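Local coordinates for protein DNA-3-methyladenine glycosidase II, putative (Deinococcus radiodurans, PDB 2YG9) that belongs to the helix-hairpin-helix HhH-GPD superfamily of base excision DNA repair proteins, as a putative all-helical DNA glycosylase, at residues A[180-183]-A[184-187]. Residues are numbered along the deposited sequence; the frame is centred on the assembly and turned at random.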
ATOM      1  N   LEU A 180     -11.867   4.194   2.412  1.00  8.26           N
ATOM      2  CA  LEU A 180     -11.535   4.748   3.716  1.00  8.04           C
ATOM      3  C   LEU A 180     -12.396   6.010   3.977  1.00  7.49           C
ATOM      4  O   LEU A 180     -13.013   6.160   5.035  1.00  5.59           O
ATOM      5  CB  LEU A 180     -10.060   5.095   3.793  1.00  7.26           C
ATOM      6  CG  LEU A 180      -9.069   3.938   3.771  1.00  7.38           C
ATOM      7  CD1 LEU A 180      -7.674   4.517   3.863  1.00  6.88           C
ATOM      8  CD2 LEU A 180      -9.343   2.858   4.908  1.00  3.01           C
ATOM      9  N   ARG A 181     -12.457   6.902   3.001  1.00  8.42           N
ATOM     10  CA  ARG A 181     -13.209   8.126   3.166  1.00  8.50           C
ATOM     11  C   ARG A 181     -14.722   7.888   3.338  1.00  8.89           C
ATOM     12  O   ARG A 181     -15.385   8.615   4.094  1.00 10.14           O
ATOM     13  CB  ARG A 181     -12.920   9.076   1.991  1.00  9.30           C
ATOM     14  CG  ARG A 181     -11.461   9.540   1.942  1.00 10.72           C
ATOM     15  CD  ARG A 181     -11.092  10.453   3.114  1.00 13.17           C
ATOM     16  NE  ARG A 181     -11.889  11.681   3.093  1.00 13.91           N
ATOM     17  CZ  ARG A 181     -11.620  12.769   2.363  1.00 13.02           C
ATOM     18  NH1 ARG A 181     -10.567  12.841   1.569  1.00 12.14           N
ATOM     19  NH2 ARG A 181     -12.439  13.805   2.422  1.00 13.92           N
ATOM     20  N   GLN A 182     -15.260   6.903   2.634  1.00  9.02           N
ATOM     21  CA  GLN A 182     -16.697   6.515   2.750  1.00 10.14           C
ATOM     22  C   GLN A 182     -17.009   5.940   4.114  1.00  9.83           C
ATOM     23  O   GLN A 182     -18.063   6.258   4.680  1.00  8.79           O
ATOM     24  CB  GLN A 182     -17.098   5.511   1.668  1.00 10.72           C
ATOM     25  CG  GLN A 182     -17.276   6.182   0.279  1.00 12.26           C
ATOM     26  CD  GLN A 182     -17.553   5.157  -0.823  1.00 12.54           C
ATOM     27  OE1 GLN A 182     -17.212   3.956  -0.711  1.00 13.57           O
ATOM     28  NE2 GLN A 182     -18.161   5.628  -1.900  1.00 16.91           N
ATOM     29  N   GLY A 183     -16.034   5.178   4.647  1.00  9.86           N
ATOM     30  CA  GLY A 183     -16.072   4.638   5.991  1.00  9.64           C
ATOM     31  C   GLY A 183     -16.040   5.693   7.085  1.00  9.63           C
ATOM     32  O   GLY A 183     -16.774   5.581   8.070  1.00  8.79           O
ATOM     33  N   VAL A 184     -15.177   6.702   6.935  1.00  9.37           N
ATOM     34  CA  VAL A 184     -15.119   7.771   7.929  1.00  9.80           C
ATOM     35  C   VAL A 184     -16.384   8.620   7.863  1.00 10.10           C
ATOM     36  O   VAL A 184     -16.905   9.026   8.892  1.00 10.59           O
ATOM     37  CB  VAL A 184     -13.832   8.613   7.805  1.00  9.60           C
ATOM     38  CG1 VAL A 184     -13.922   9.842   8.711  1.00  9.43           C
ATOM     39  CG2 VAL A 184     -12.573   7.725   8.070  1.00  7.66           C
ATOM     40  N   GLU A 185     -16.876   8.888   6.654  1.00 10.64           N
ATOM     41  CA  GLU A 185     -18.124   9.610   6.457  0.50 11.39           C
ATOM     42  C   GLU A 185     -19.309   8.891   7.128  1.00 11.58           C
ATOM     43  O   GLU A 185     -20.125   9.515   7.766  1.00 12.24           O
ATOM     44  CB  GLU A 185     -18.358   9.845   4.948  0.50 11.35           C
ATOM     45  CG  GLU A 185     -19.797   9.812   4.447  0.50 12.05           C
ATOM     46  CD  GLU A 185     -19.915  10.128   2.938  0.50 13.10           C
ATOM     47  OE1 GLU A 185     -19.696   9.225   2.046  0.50 11.21           O
ATOM     48  OE2 GLU A 185     -20.244  11.308   2.663  0.50 15.91           O
ATOM     49  N   ARG A 186     -19.380   7.577   6.963  1.00 12.01           N
ATOM     50  CA  ARG A 186     -20.462   6.758   7.487  1.00 12.60           C
ATOM     51  C   ARG A 186     -20.432   6.642   9.029  1.00 13.21           C
ATOM     52  O   ARG A 186     -21.460   6.776   9.739  1.00 12.54           O
ATOM     53  CB  ARG A 186     -20.332   5.369   6.852  1.00 13.50           C
ATOM     54  CG  ARG A 186     -21.411   4.350   7.190  1.00 14.54           C
ATOM     55  CD  ARG A 186     -22.682   4.655   6.462  1.00 18.42           C
ATOM     56  NE  ARG A 186     -22.573   4.423   5.019  1.00 19.26           N
ATOM     57  CZ  ARG A 186     -23.589   4.559   4.161  1.00 20.14           C
ATOM     58  NH1 ARG A 186     -24.776   4.912   4.620  1.00 19.69           N
ATOM     59  NH2 ARG A 186     -23.427   4.327   2.860  1.00 19.38           N
ATOM     60  N   LEU A 187     -19.236   6.412   9.545  1.00 12.65           N
ATOM     61  CA  LEU A 187     -19.052   6.131  10.952  1.00 12.24           C
ATOM     62  C   LEU A 187     -18.899   7.420  11.758  1.00 11.88           C
ATOM     63  O   LEU A 187     -19.252   7.463  12.921  1.00 12.63           O
ATOM     64  CB  LEU A 187     -17.862   5.144  11.121  1.00 11.64           C
ATOM     65  CG  LEU A 187     -18.026   3.736  10.546  1.00 12.21           C
ATOM     66  CD1 LEU A 187     -16.804   2.823  10.835  1.00 12.23           C
ATOM     67  CD2 LEU A 187     -19.302   3.082  11.090  1.00 12.75           C
TER
HETATM   68  O   HOH W   1     -20.152   6.962   3.273  1.00 13.06           O
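Val184 gives its amide to the carbonyl of Leu180, with 2.9 Å between Val184 N and Leu180 O, and three further i to i+4 bonds follow: Glu185 to Arg181, Arg186 to Gln182 and Leu187 to Gly183. Together they make two successive turns of one alpha-helix. The first donor comes nearly end-on to its carbonyl, at a C=O...N angle of 161°, whereas the other three are tilted about 30° from the carbonyl plane.

On the packed face, Val184 turns CG2 back over the preceding turn, 3.4 Å from Leu180 O. CG1 lies anti to the backbone N (chi1 171°), which leaves CG2 beside that N and close to the carbonyl. Leu187 settles in the same manner over Gly183, its CG 3.3 Å from Gly183 O. Leucine CB and CG thus lie against the very carbonyl oxygen that accepts Leu187's own amide.

The solvent side is looser. The side chains of Gln182 and Glu185 lean out side by side without a direct polar bond, their nearest atoms being Gln182 CG and Glu185 OE1 at 4.3 Å. A water links the backbone oxygen Gln182 O to Glu185 OE1, donating to both, each 2.6 Å from the water oxygen. Gln182 O therefore takes two donors, this water and Arg186 N. Glu185 is modelled in two conformers, so how constantly the bridge is held is doubtful. Arg186 rests CB on Gln182 O, then bends away.

Arg181 reaches back along the chain to bond Ser175 O and makes a cation-pi contact with Trp193. Leu180 and Val184 pack on Leu211 of helix 204-219, Val184 also meets Trp193 and Trp200 of helix 193-200, and Leu187 lies against Val41 and Val45 of helix 40-49.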